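Local coordinates for amino acid ABC transporter, periplasmic amino acid-binding protein (Brucella ovis, PDB 4Z9N), which binds glutathione and probably delivers it to an ABC transporter, as a periplasmic solute-binding protein of family 3, at residues 30-35 with 42-47; 112-117 with 206-211; 294-299 with 306-311. All blocks are in the same frame, centred on the assembly; numbering follows the deposited sequence.

Contact 1. Residues 30-35 with 42-47; sequences LGFASP and SGFDVD
The carbonyl oxygen of F32 sits at the N-terminal end of helix 44-57, where two helix amides reach it: D45 N at 3.0 Å and V46 N at 3.3 Å, both weak bonds. One residue earlier, G31 O takes a firmer bond from F44 N (2.8 Å, N-H...O 156°). The first amides of the helix, which have no acceptors within it, are therefore met by the peptide run 31-32, while G43 occupies the N-cap position. G43 suits this place because the carbonyl of F32 lies against its CA and a side chain would collide with it; its positive phi (138°) also favours glycine. Just before the cap, S34 and S42 form an antiparallel hydrogen-bonded pair, in which S34 N gives to S42 O at 2.9 Å and S42 N returns a bond to S34 O. The motif is thus a two-stranded hairpin whose second strand runs directly into a helix, and F32 and A33 form a classic beta bulge just before the hairpin. On the serine face of the hairpin a water joins S34 O to S42 OG.

Side chains fill in around the helix start. The F32 ring lies beside that of F44, pointing the same way, with CE2 3.9 Å from F44 CD2 and the planes oblique at 57°. F44 CB covers one face of the F32 ring, whereas D45 OD2 comes to its edge. D45 is buried, and its carboxylate is held by N88 N and N107 ND2. A33, small enough to fit closely, sets CB 3.7 Å from CG2 of V46, the branch lying anti to the carbonyl carbon of V46.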
ATOM      1  N   LEU D  30     -16.558  15.819 -12.141  1.00 22.90           N
ATOM      2  CA  LEU D  30     -16.768  14.948 -13.295  1.00 23.49           C
ATOM      3  C   LEU D  30     -15.713  13.858 -13.335  1.00 22.16           C
ATOM      4  O   LEU D  30     -14.524  14.132 -13.188  1.00 21.15           O
ATOM      5  CB  LEU D  30     -16.758  15.750 -14.602  1.00 24.81           C
ATOM      6  CG  LEU D  30     -17.948  16.688 -14.808  1.00 26.59           C
ATOM      7  CD1 LEU D  30     -17.737  17.615 -16.001  1.00 27.88           C
ATOM      8  CD2 LEU D  30     -19.241  15.890 -14.972  1.00 28.21           C
ATOM      9  N   GLY D  31     -16.161  12.622 -13.523  1.00 22.33           N
ATOM     10  CA  GLY D  31     -15.254  11.492 -13.620  1.00 21.26           C
ATOM     11  C   GLY D  31     -15.100  10.779 -12.298  1.00 22.31           C
ATOM     12  O   GLY D  31     -14.880   9.577 -12.254  1.00 19.67           O
ATOM     13  N   PHE D  32     -15.245  11.520 -11.206  1.00 21.09           N
ATOM     14  CA  PHE D  32     -15.039  10.934  -9.897  1.00 21.01           C
ATOM     15  C   PHE D  32     -16.325  10.768  -9.096  1.00 21.34           C
ATOM     16  O   PHE D  32     -16.567   9.698  -8.553  1.00 19.11           O
ATOM     17  CB  PHE D  32     -14.006  11.759  -9.139  1.00 18.94           C
ATOM     18  CG  PHE D  32     -12.617  11.380  -9.514  1.00 21.85           C
ATOM     19  CD1 PHE D  32     -12.047  11.872 -10.680  1.00 23.40           C
ATOM     20  CD2 PHE D  32     -11.929  10.432  -8.780  1.00 21.94           C
ATOM     21  CE1 PHE D  32     -10.769  11.484 -11.055  1.00 21.04           C
ATOM     22  CE2 PHE D  32     -10.652  10.029  -9.155  1.00 22.95           C
ATOM     23  CZ  PHE D  32     -10.078  10.556 -10.301  1.00 22.41           C
ATOM     24  N   ALA D  33     -17.144  11.811  -9.021  1.00 21.81           N
ATOM     25  CA  ALA D  33     -18.430  11.698  -8.336  1.00 22.40           C
ATOM     26  C   ALA D  33     -19.301  12.876  -8.694  1.00 22.39           C
ATOM     27  O   ALA D  33     -19.005  14.016  -8.329  1.00 24.82           O
ATOM     28  CB  ALA D  33     -18.254  11.621  -6.831  1.00 20.33           C
ATOM     29  N   SER D  34     -20.372  12.587  -9.415  1.00 23.68           N
ATOM     30  CA  SER D  34     -21.245  13.624  -9.928  1.00 25.24           C
ATOM     31  C   SER D  34     -22.670  13.106 -10.037  1.00 28.20           C
ATOM     32  O   SER D  34     -22.888  12.002 -10.535  1.00 26.79           O
ATOM     33  CB  SER D  34     -20.742  14.108 -11.285  1.00 28.05           C
ATOM     34  OG  SER D  34     -21.420  15.281 -11.684  1.00 35.32           O
ATOM     35  N   PRO D  35     -23.644  13.899  -9.560  1.00 29.86           N
ATOM     36  CA  PRO D  35     -25.059  13.538  -9.678  1.00 30.62           C
ATOM     37  C   PRO D  35     -25.685  14.122 -10.929  1.00 31.27           C
ATOM     38  O   PRO D  35     -25.319  15.226 -11.325  1.00 33.90           O
ATOM     39  CB  PRO D  35     -25.676  14.162  -8.426  1.00 31.94           C
ATOM     40  CG  PRO D  35     -24.857  15.409  -8.220  1.00 31.87           C
ATOM     41  CD  PRO D  35     -23.461  15.123  -8.756  1.00 32.79           C
ATOM     42  N   SER D  42     -22.751   8.947 -10.442  1.00 25.72           N
ATOM     43  CA  SER D  42     -21.791   8.159 -11.201  1.00 25.04           C
ATOM     44  C   SER D  42     -20.391   8.734 -11.006  1.00 23.60           C
ATOM     45  O   SER D  42     -20.233   9.874 -10.552  1.00 23.39           O
ATOM     46  CB  SER D  42     -22.148   8.126 -12.689  1.00 27.38           C
ATOM     47  OG  SER D  42     -22.010   9.408 -13.272  1.00 29.56           O
ATOM     48  N   GLY D  43     -19.389   7.942 -11.362  1.00 22.73           N
ATOM     49  CA  GLY D  43     -17.997   8.333 -11.206  1.00 21.42           C
ATOM     50  C   GLY D  43     -17.097   7.218 -10.675  1.00 20.94           C
ATOM     51  O   GLY D  43     -17.572   6.159 -10.253  1.00 20.33           O
ATOM     52  N   PHE D  44     -15.790   7.468 -10.703  1.00 19.23           N
ATOM     53  CA  PHE D  44     -14.770   6.504 -10.276  1.00 21.65           C
ATOM     54  C   PHE D  44     -14.903   6.181  -8.782  1.00 22.65           C
ATOM     55  O   PHE D  44     -14.958   5.007  -8.398  1.00 19.70           O
ATOM     56  CB  PHE D  44     -13.372   7.063 -10.589  1.00 20.03           C
ATOM     57  CG  PHE D  44     -12.226   6.138 -10.239  1.00 16.55           C
ATOM     58  CD1 PHE D  44     -11.760   5.206 -11.156  1.00 25.33           C
ATOM     59  CD2 PHE D  44     -11.586   6.239  -9.004  1.00 15.70           C
ATOM     60  CE1 PHE D  44     -10.690   4.364 -10.843  1.00 25.52           C
ATOM     61  CE2 PHE D  44     -10.502   5.399  -8.688  1.00 16.39           C
ATOM     62  CZ  PHE D  44     -10.062   4.465  -9.614  1.00 15.27           C
ATOM     63  N   ASP D  45     -14.964   7.218  -7.946  1.00 17.41           N
ATOM     64  CA  ASP D  45     -15.154   6.996  -6.513  1.00 17.49           C
ATOM     65  C   ASP D  45     -16.566   6.475  -6.236  1.00 20.57           C
ATOM     66  O   ASP D  45     -16.755   5.651  -5.352  1.00 17.87           O
ATOM     67  CB  ASP D  45     -14.894   8.275  -5.709  1.00 16.86           C
ATOM     68  CG  ASP D  45     -13.413   8.546  -5.500  1.00 17.05           C
ATOM     69  OD1 ASP D  45     -12.617   7.594  -5.653  1.00 18.27           O
ATOM     70  OD2 ASP D  45     -13.053   9.710  -5.175  1.00 18.07           O
ATOM     71  N   VAL D  46     -17.558   6.957  -6.985  1.00 18.95           N
ATOM     72  CA  VAL D  46     -18.910   6.419  -6.841  1.00 19.95           C
ATOM     73  C   VAL D  46     -18.932   4.904  -7.068  1.00 22.41           C
ATOM     74  O   VAL D  46     -19.545   4.157  -6.293  1.00 20.24           O
ATOM     75  CB  VAL D  46     -19.892   7.126  -7.790  1.00 21.21           C
ATOM     76  CG1 VAL D  46     -21.167   6.296  -7.973  1.00 22.38           C
ATOM     77  CG2 VAL D  46     -20.224   8.525  -7.235  1.00 21.49           C
ATOM     78  N   ASP D  47     -18.260   4.438  -8.120  1.00 20.43           N
ATOM     79  CA  ASP D  47     -18.270   3.003  -8.405  1.00 23.54           C
ATOM     80  C   ASP D  47     -17.581   2.213  -7.284  1.00 23.80           C
ATOM     81  O   ASP D  47     -17.943   1.066  -7.007  1.00 19.53           O
ATOM     82  CB  ASP D  47     -17.597   2.679  -9.750  1.00 20.21           C
ATOM     83  CG  ASP D  47     -18.509   2.925 -10.948  1.00 24.96           C
ATOM     84  OD1 ASP D  47     -17.985   2.966 -12.081  1.00 25.81           O
ATOM     85  OD2 ASP D  47     -19.737   3.107 -10.758  1.00 25.97           O
TER
HETATM   86  O   HOH W   1     -18.764  11.614 -13.205  1.00 39.37           O
HETATM   87  O   HOH W   2     -24.636  10.705 -12.599  1.00 29.89           O

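Contact 2. Residues 112-117 with 206-211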
ATOM      1  N   GLN D 112      -0.375  16.908  -7.240  1.00 11.23           N
ATOM      2  CA  GLN D 112      -0.924  18.254  -7.474  1.00 13.98           C
ATOM      3  C   GLN D 112      -0.324  18.922  -8.704  1.00 14.37           C
ATOM      4  O   GLN D 112       0.888  18.842  -8.934  1.00 15.22           O
ATOM      5  CB  GLN D 112      -0.684  19.131  -6.246  1.00 12.76           C
ATOM      6  CG  GLN D 112      -1.147  20.572  -6.374  1.00 11.89           C
ATOM      7  CD  GLN D 112      -1.108  21.281  -5.036  1.00 15.44           C
ATOM      8  OE1 GLN D 112      -0.953  20.645  -3.991  1.00 13.98           O
ATOM      9  NE2 GLN D 112      -1.248  22.610  -5.052  1.00 14.58           N
ATOM     10  N   GLY D 113      -1.173  19.592  -9.487  1.00 13.17           N
ATOM     11  CA  GLY D 113      -0.722  20.313 -10.661  1.00 15.59           C
ATOM     12  C   GLY D 113      -1.401  21.663 -10.801  1.00 16.23           C
ATOM     13  O   GLY D 113      -2.158  22.091  -9.914  1.00 16.25           O
ATOM     14  N   PHE D 114      -1.099  22.338 -11.904  1.00 17.77           N
ATOM     15  CA  PHE D 114      -1.617  23.673 -12.211  1.00 17.94           C
ATOM     16  C   PHE D 114      -2.226  23.718 -13.605  1.00 17.92           C
ATOM     17  O   PHE D 114      -1.696  23.119 -14.534  1.00 19.76           O
ATOM     18  CB  PHE D 114      -0.505  24.722 -12.123  1.00 17.28           C
ATOM     19  CG  PHE D 114       0.073  24.868 -10.760  1.00 17.73           C
ATOM     20  CD1 PHE D 114       1.129  24.057 -10.351  1.00 18.70           C
ATOM     21  CD2 PHE D 114      -0.458  25.790  -9.871  1.00 18.12           C
ATOM     22  CE1 PHE D 114       1.657  24.181  -9.087  1.00 18.03           C
ATOM     23  CE2 PHE D 114       0.063  25.923  -8.595  1.00 18.96           C
ATOM     24  CZ  PHE D 114       1.125  25.115  -8.204  1.00 18.92           C
ATOM     25  N   MET D 115      -3.330  24.442 -13.748  1.00 18.46           N
ATOM     26  CA  MET D 115      -3.986  24.593 -15.050  1.00 19.86           C
ATOM     27  C   MET D 115      -4.138  26.070 -15.399  1.00 20.96           C
ATOM     28  O   MET D 115      -4.449  26.884 -14.522  1.00 21.88           O
ATOM     29  CB  MET D 115      -5.346  23.899 -15.036  1.00 22.18           C
ATOM     30  CG  MET D 115      -6.072  23.891 -16.383  1.00 22.65           C
ATOM     31  SD  MET D 115      -7.473  22.744 -16.361  1.00 21.69           S
ATOM     32  CE  MET D 115      -8.572  23.566 -15.206  1.00 20.71           C
ATOM     33  N   ILE D 116      -3.911  26.407 -16.669  1.00 22.46           N
ATOM     34  CA  ILE D 116      -4.087  27.771 -17.160  1.00 26.26           C
ATOM     35  C   ILE D 116      -4.913  27.774 -18.432  1.00 29.87           C
ATOM     36  O   ILE D 116      -5.040  26.754 -19.112  1.00 25.69           O
ATOM     37  CB  ILE D 116      -2.744  28.472 -17.438  1.00 26.33           C
ATOM     38  CG1 ILE D 116      -1.939  27.674 -18.471  1.00 30.21           C
ATOM     39  CG2 ILE D 116      -1.956  28.688 -16.156  1.00 23.07           C
ATOM     40  CD1 ILE D 116      -0.868  28.462 -19.171  1.00 33.36           C
ATOM     41  N   ASN D 117      -5.452  28.940 -18.763  1.00 26.62           N
ATOM     42  CA  ASN D 117      -6.049  29.148 -20.070  1.00 28.54           C
ATOM     43  C   ASN D 117      -4.931  29.596 -20.991  1.00 29.87           C
ATOM     44  O   ASN D 117      -4.447  30.722 -20.879  1.00 34.16           O
ATOM     45  CB  ASN D 117      -7.172  30.184 -20.006  1.00 33.51           C
ATOM     46  CG  ASN D 117      -7.886  30.344 -21.334  1.00 31.50           C
ATOM     47  OD1 ASN D 117      -7.251  30.423 -22.383  1.00 35.13           O
ATOM     48  ND2 ASN D 117      -9.213  30.347 -21.298  1.00 33.54           N
ATOM     49  N   GLU D 206       4.323  20.305 -14.474  1.00 19.75           N
ATOM     50  CA  GLU D 206       4.824  20.101 -13.110  1.00 21.22           C
ATOM     51  C   GLU D 206       3.834  19.390 -12.179  1.00 21.70           C
ATOM     52  O   GLU D 206       2.645  19.722 -12.132  1.00 22.47           O
ATOM     53  CB  GLU D 206       5.222  21.445 -12.487  1.00 25.22           C
ATOM     54  CG  GLU D 206       6.540  22.037 -13.011  1.00 28.81           C
ATOM     55  CD  GLU D 206       6.408  22.716 -14.367  1.00 26.81           C
ATOM     56  OE1 GLU D 206       5.272  22.864 -14.868  1.00 23.34           O
ATOM     57  OE2 GLU D 206       7.456  23.113 -14.929  1.00 28.79           O
ATOM     58  N   ILE D 207       4.349  18.411 -11.436  1.00 16.19           N
ATOM     59  CA  ILE D 207       3.600  17.741 -10.376  1.00 15.20           C
ATOM     60  C   ILE D 207       4.322  18.018  -9.083  1.00 15.97           C
ATOM     61  O   ILE D 207       5.476  17.616  -8.940  1.00 17.84           O
ATOM     62  CB  ILE D 207       3.486  16.239 -10.633  1.00 23.18           C
ATOM     63  CG1 ILE D 207       2.721  16.001 -11.936  1.00 27.46           C
ATOM     64  CG2 ILE D 207       2.863  15.526  -9.417  1.00 22.49           C
ATOM     65  CD1 ILE D 207       2.805  14.594 -12.444  1.00 33.73           C
ATOM     66  N   ILE D 208       3.665  18.696  -8.137  1.00 14.18           N
ATOM     67  CA  ILE D 208       4.397  19.231  -6.998  1.00 16.19           C
ATOM     68  C   ILE D 208       4.145  18.492  -5.688  1.00 19.21           C
ATOM     69  O   ILE D 208       4.636  18.919  -4.652  1.00 17.04           O
ATOM     70  CB  ILE D 208       4.098  20.740  -6.797  1.00 15.67           C
ATOM     71  CG1 ILE D 208       2.667  20.962  -6.305  1.00 16.45           C
ATOM     72  CG2 ILE D 208       4.351  21.510  -8.091  1.00 16.11           C
ATOM     73  CD1 ILE D 208       2.418  22.366  -5.715  1.00 17.75           C
ATOM     74  N   SER D 209       3.401  17.390  -5.723  1.00 12.61           N
ATOM     75  CA  SER D 209       3.110  16.661  -4.485  1.00 13.46           C
ATOM     76  C   SER D 209       2.742  15.227  -4.786  1.00 15.95           C
ATOM     77  O   SER D 209       2.438  14.891  -5.927  1.00 14.04           O
ATOM     78  CB  SER D 209       1.959  17.314  -3.731  1.00 17.09           C
ATOM     79  OG  SER D 209       0.748  17.083  -4.432  1.00 13.57           O
ATOM     80  N   LYS D 210       2.767  14.399  -3.746  1.00 12.71           N
ATOM     81  CA  LYS D 210       2.146  13.083  -3.786  1.00 10.90           C
ATOM     82  C   LYS D 210       0.739  13.183  -3.208  1.00 10.81           C
ATOM     83  O   LYS D 210       0.551  13.707  -2.101  1.00 11.56           O
ATOM     84  CB  LYS D 210       2.971  12.069  -2.986  1.00 10.51           C
ATOM     85  CG  LYS D 210       4.299  11.717  -3.644  1.00 11.97           C
ATOM     86  CD  LYS D 210       5.097  10.738  -2.780  1.00 10.44           C
ATOM     87  CE  LYS D 210       5.732  11.468  -1.604  1.00 12.30           C
ATOM     88  NZ  LYS D 210       6.736  10.537  -0.936  1.00 10.87           N
ATOM     89  N   GLU D 211      -0.252  12.694  -3.951  1.00 11.07           N
ATOM     90  CA  GLU D 211      -1.637  12.737  -3.481  1.00 11.16           C
ATOM     91  C   GLU D 211      -2.302  11.378  -3.665  1.00 11.58           C
ATOM     92  O   GLU D 211      -3.068  11.155  -4.610  1.00 11.68           O
ATOM     93  CB  GLU D 211      -2.452  13.822  -4.211  1.00 14.28           C
ATOM     94  CG  GLU D 211      -1.809  15.191  -4.234  1.00 14.49           C
ATOM     95  CD  GLU D 211      -2.066  16.052  -2.995  1.00 16.97           C
ATOM     96  OE1 GLU D 211      -2.833  15.656  -2.085  1.00 13.01           O
ATOM     97  OE2 GLU D 211      -1.481  17.162  -2.949  1.00 19.01           O
TER
HETATM   98  O   HOH W   3       1.147  21.296 -13.409  1.00 26.89           O
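The later part of a long strand meets an irregular loop here: Q112 to F114, in strand 101-117, receive the loop that leads from strand 201-203 into strand 211-218, and the chains run roughly antiparallel. Two direct bonds fix Q112. Its carbonyl oxygen accepts from I208 N at 2.9 Å, with the donor in the carbonyl plane, and I207 CA makes a C-H...O contact to the same oxygen. On its other backbone group, Q112 N gives to S209 OG at 3.0 Å, so a serine hydroxyl stands in for the carbonyl that a regular sheet partner would offer. With S209 OG between the backbone N and the carbonyl carbon (chi1 71°), the hydroxyl both accepts from Q112 N and donates to E211 OE2 at 2.7 Å, on the anti side, somewhat out of the carboxylate plane.

I208 supplies the apolar part. Its CD1 lies 3.7 Å from Q112 NE2 and touches F114 CE1 at 3.9 Å, while CG2 meets the ring edge of F114 in plane. The extended Q112 chain crosses I208 obliquely, its methylenes serving as apolar surface before the amide reaches polar company: NE2 gives to T182 OG1 and T143 O, and OE1 accepts from N146 ND2. E211, whose OE1 is bonded by T90 and T142, touches the bound glutathione; S209 probably helps position it as a second-shell residue. K210 points away and forms a salt bridge with E240 of the second subunit. The contact lies against helix 142-153, with I208 and E206 on Y150; I207 instead packs on Q185 of helix 185-192, and G113 and M115 pair with T183 and Y181, F114 and I116 with L204 and V202.

Contact 3. Residues 294-299 with 306-311; sequences EIFERN and LKIARG
R310 lays its CD over the centre of the F296 ring, 3.5 Å from the centroid and 11° off the ring normal, a CH-pi contact made by the aliphatic part of the arginine. The guanidinium lies farther off: R310 CZ is 5.2 Å from the ring centroid, at most a weak cation-pi attraction. At the ring's edge, in plane, I308 O approaches F296 CE1 to 3.4 Å, the side where the weakly positive C-H groups of an aromatic ring suit a carbonyl. The F296 ring is brought to the loop by CG standing anti to the backbone N (chi1 -167°), and I308 CG2 adds an apolar touch to CZ.

No direct hydrogen bond joins residues 294-299 to 306-311; water does this work. One water lies between E297 OE2 (2.9 Å) and R310 NH1, in the plane of the guanidinium, and another gives bonds to both E297 OE2 and I308 O. Long E297 and R310, which reach past the backbone to water, suit this partly exposed side. Each is also held farther out, E297 by S302 OG and R310 by a salt bridge to E239 and by N313 O. Inward, F296 rests on F44 of helix 44-57 and on Y108 of strand 101-117, as fits a buried aromatic.

With E297 OE2 and R310 NH1 5.4 Å apart, their opposite charges may attract weakly across the water, R310 being salt-bridged to E239; between the two segments themselves, ring packing and water-mediated bonds carry the contact.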
ATOM      1  N   GLU D 294     -11.956  -1.752 -15.434  1.00 18.41           N
ATOM      2  CA  GLU D 294     -13.240  -1.383 -15.993  1.00 20.95           C
ATOM      3  C   GLU D 294     -13.793  -0.119 -15.334  1.00 22.45           C
ATOM      4  O   GLU D 294     -14.372   0.727 -16.021  1.00 21.73           O
ATOM      5  CB  GLU D 294     -14.228  -2.534 -15.865  1.00 20.45           C
ATOM      6  CG  GLU D 294     -13.809  -3.785 -16.638  1.00 24.46           C
ATOM      7  CD  GLU D 294     -14.903  -4.817 -16.648  1.00 26.11           C
ATOM      8  OE1 GLU D 294     -15.742  -4.792 -17.590  1.00 29.37           O
ATOM      9  OE2 GLU D 294     -14.938  -5.645 -15.715  1.00 22.12           O
ATOM     10  N   ILE D 295     -13.595   0.015 -14.022  1.00 20.87           N
ATOM     11  CA  ILE D 295     -14.013   1.212 -13.301  1.00 20.54           C
ATOM     12  C   ILE D 295     -13.204   2.402 -13.791  1.00 20.84           C
ATOM     13  O   ILE D 295     -13.752   3.483 -14.021  1.00 20.22           O
ATOM     14  CB  ILE D 295     -13.858   1.032 -11.773  1.00 16.97           C
ATOM     15  CG1 ILE D 295     -14.814  -0.050 -11.263  1.00 22.93           C
ATOM     16  CG2 ILE D 295     -14.102   2.344 -11.037  1.00 16.77           C
ATOM     17  CD1 ILE D 295     -14.543  -0.444  -9.812  1.00 23.45           C
ATOM     18  N   PHE D 296     -11.903   2.193 -13.963  1.00 16.99           N
ATOM     19  CA  PHE D 296     -11.007   3.247 -14.437  1.00 18.49           C
ATOM     20  C   PHE D 296     -11.434   3.722 -15.822  1.00 18.09           C
ATOM     21  O   PHE D 296     -11.648   4.910 -16.050  1.00 18.47           O
ATOM     22  CB  PHE D 296      -9.547   2.750 -14.467  1.00 16.27           C
ATOM     23  CG  PHE D 296      -8.532   3.843 -14.654  1.00 17.68           C
ATOM     24  CD1 PHE D 296      -8.328   4.414 -15.900  1.00 19.49           C
ATOM     25  CD2 PHE D 296      -7.775   4.298 -13.580  1.00 19.68           C
ATOM     26  CE1 PHE D 296      -7.401   5.426 -16.072  1.00 20.10           C
ATOM     27  CE2 PHE D 296      -6.842   5.304 -13.749  1.00 14.54           C
ATOM     28  CZ  PHE D 296      -6.659   5.873 -14.991  1.00 15.38           C
ATOM     29  N   GLU D 297     -11.575   2.786 -16.755  1.00 18.93           N
ATOM     30  CA  GLU D 297     -11.819   3.166 -18.136  1.00 22.52           C
ATOM     31  C   GLU D 297     -13.153   3.874 -18.381  1.00 22.90           C
ATOM     32  O   GLU D 297     -13.209   4.835 -19.153  1.00 24.52           O
ATOM     33  CB  GLU D 297     -11.719   1.926 -19.025  1.00 25.58           C
ATOM     34  CG  GLU D 297     -10.271   1.510 -19.249  1.00 33.39           C
ATOM     35  CD  GLU D 297      -9.449   2.637 -19.864  1.00 33.71           C
ATOM     36  OE1 GLU D 297      -9.940   3.252 -20.831  1.00 38.09           O
ATOM     37  OE2 GLU D 297      -8.330   2.918 -19.389  1.00 25.14           O
ATOM     38  N   ARG D 298     -14.226   3.413 -17.743  1.00 22.17           N
ATOM     39  CA  ARG D 298     -15.546   3.968 -18.029  1.00 25.73           C
ATOM     40  C   ARG D 298     -15.704   5.365 -17.431  1.00 24.51           C
ATOM     41  O   ARG D 298     -16.529   6.154 -17.893  1.00 25.16           O
ATOM     42  CB  ARG D 298     -16.653   3.042 -17.502  1.00 30.20           C
ATOM     43  CG  ARG D 298     -16.963   3.202 -16.012  1.00 31.05           C
ATOM     44  CD  ARG D 298     -18.225   2.449 -15.615  1.00 31.94           C
ATOM     45  NE  ARG D 298     -18.079   1.020 -15.867  1.00 34.95           N
ATOM     46  CZ  ARG D 298     -17.860   0.108 -14.924  1.00 32.56           C
ATOM     47  NH1 ARG D 298     -17.803   0.459 -13.645  1.00 23.66           N
ATOM     48  NH2 ARG D 298     -17.734  -1.167 -15.260  1.00 34.63           N
ATOM     49  N   ASN D 299     -14.920   5.662 -16.401  1.00 21.11           N
ATOM     50  CA  ASN D 299     -15.086   6.920 -15.676  1.00 20.84           C
ATOM     51  C   ASN D 299     -14.046   7.974 -16.021  1.00 20.46           C
ATOM     52  O   ASN D 299     -14.380   9.146 -16.172  1.00 21.06           O
ATOM     53  CB  ASN D 299     -15.041   6.659 -14.174  1.00 19.70           C
ATOM     54  CG  ASN D 299     -16.275   5.954 -13.676  1.00 20.31           C
ATOM     55  OD1 ASN D 299     -17.385   6.476 -13.783  1.00 21.45           O
ATOM     56  ND2 ASN D 299     -16.089   4.771 -13.108  1.00 19.66           N
ATOM     57  N   LEU D 306     -12.493  12.224 -20.067  1.00 23.91           N
ATOM     58  CA  LEU D 306     -11.265  12.699 -19.427  1.00 22.65           C
ATOM     59  C   LEU D 306     -10.003  12.164 -20.119  1.00 22.45           C
ATOM     60  O   LEU D 306      -9.015  12.892 -20.259  1.00 25.89           O
ATOM     61  CB  LEU D 306     -11.257  12.324 -17.934  1.00 21.19           C
ATOM     62  CG  LEU D 306     -12.210  13.140 -17.041  1.00 23.78           C
ATOM     63  CD1 LEU D 306     -13.684  12.725 -17.192  1.00 25.85           C
ATOM     64  CD2 LEU D 306     -11.787  13.026 -15.587  1.00 22.21           C
ATOM     65  N   LYS D 307     -10.032  10.898 -20.533  1.00 22.56           N
ATOM     66  CA  LYS D 307      -8.916  10.292 -21.280  1.00 26.91           C
ATOM     67  C   LYS D 307      -7.588  10.292 -20.510  1.00 24.40           C
ATOM     68  O   LYS D 307      -6.529  10.556 -21.085  1.00 21.55           O
ATOM     69  CB  LYS D 307      -8.704  11.011 -22.622  1.00 24.21           C
ATOM     70  CG  LYS D 307      -9.962  11.250 -23.443  1.00 40.03           C
ATOM     71  CD  LYS D 307     -10.521   9.973 -24.019  1.00 42.91           C
ATOM     72  CE  LYS D 307     -11.625  10.284 -25.030  1.00 42.23           C
ATOM     73  NZ  LYS D 307     -12.595   9.163 -25.135  1.00 40.35           N
ATOM     74  N   ILE D 308      -7.649  10.008 -19.212  1.00 19.95           N
ATOM     75  CA  ILE D 308      -6.448   9.878 -18.388  1.00 19.46           C
ATOM     76  C   ILE D 308      -5.755   8.529 -18.623  1.00 19.41           C
ATOM     77  O   ILE D 308      -6.403   7.490 -18.632  1.00 19.99           O
ATOM     78  CB  ILE D 308      -6.799  10.048 -16.909  1.00 19.01           C
ATOM     79  CG1 ILE D 308      -7.440  11.427 -16.676  1.00 18.41           C
ATOM     80  CG2 ILE D 308      -5.574   9.799 -16.035  1.00 21.62           C
ATOM     81  CD1 ILE D 308      -7.809  11.691 -15.191  1.00 20.81           C
ATOM     82  N   ALA D 309      -4.441   8.539 -18.813  1.00 18.31           N
ATOM     83  CA  ALA D 309      -3.709   7.282 -18.997  1.00 22.91           C
ATOM     84  C   ALA D 309      -3.557   6.593 -17.648  1.00 20.24           C
ATOM     85  O   ALA D 309      -3.538   7.265 -16.613  1.00 17.91           O
ATOM     86  CB  ALA D 309      -2.353   7.528 -19.622  1.00 22.29           C
ATOM     87  N   ARG D 310      -3.460   5.265 -17.654  1.00 16.68           N
ATOM     88  CA  ARG D 310      -3.330   4.511 -16.390  1.00 15.54           C
ATOM     89  C   ARG D 310      -2.154   5.027 -15.554  1.00 18.26           C
ATOM     90  O   ARG D 310      -2.305   5.307 -14.363  1.00 17.83           O
ATOM     91  CB  ARG D 310      -3.165   3.008 -16.665  1.00 15.71           C
ATOM     92  CG  ARG D 310      -4.464   2.280 -17.087  1.00 19.62           C
ATOM     93  CD  ARG D 310      -5.534   2.236 -15.988  1.00 18.79           C
ATOM     94  NE  ARG D 310      -5.185   1.320 -14.899  1.00 16.04           N
ATOM     95  CZ  ARG D 310      -5.527   0.034 -14.847  1.00 14.87           C
ATOM     96  NH1 ARG D 310      -6.234  -0.526 -15.833  1.00 15.91           N
ATOM     97  NH2 ARG D 310      -5.151  -0.701 -13.812  1.00 14.09           N
ATOM     98  N   GLY D 311      -0.995   5.167 -16.186  1.00 15.88           N
ATOM     99  CA  GLY D 311       0.174   5.707 -15.512  1.00 18.00           C
ATOM    100  C   GLY D 311       0.501   4.997 -14.215  1.00 17.83           C
ATOM    101  O   GLY D 311       0.704   3.786 -14.195  1.00 15.35           O
TER
HETATM  102  O   HOH W   4      -7.320   0.394 -18.348  1.00 21.24           O
HETATM  103  O   HOH W   5      -6.528   4.832 -20.004  1.00 34.69           O

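Contact 1 is the most buried of the three and lies nearest the centre of the chain, whereas contacts 2 and 3 are partly buried. Contacts 1 and 3 touch: D47 OD1 meets R298 NH1 in a salt bridge and N299 ND2 in a probable hydrogen bond, joining helices 44-57 and 292-299. Contact 2 stands apart, its nearest atoms about 9 Å from contact 1 and about 10 Å from contact 3, although strand 101-117, which it holds, also packs on F44 and F296. Direct backbone bonds dominate contact 1, contact 2 mixes backbone and hydroxyl bonds, and contact 3 depends on an aromatic face and bridging waters.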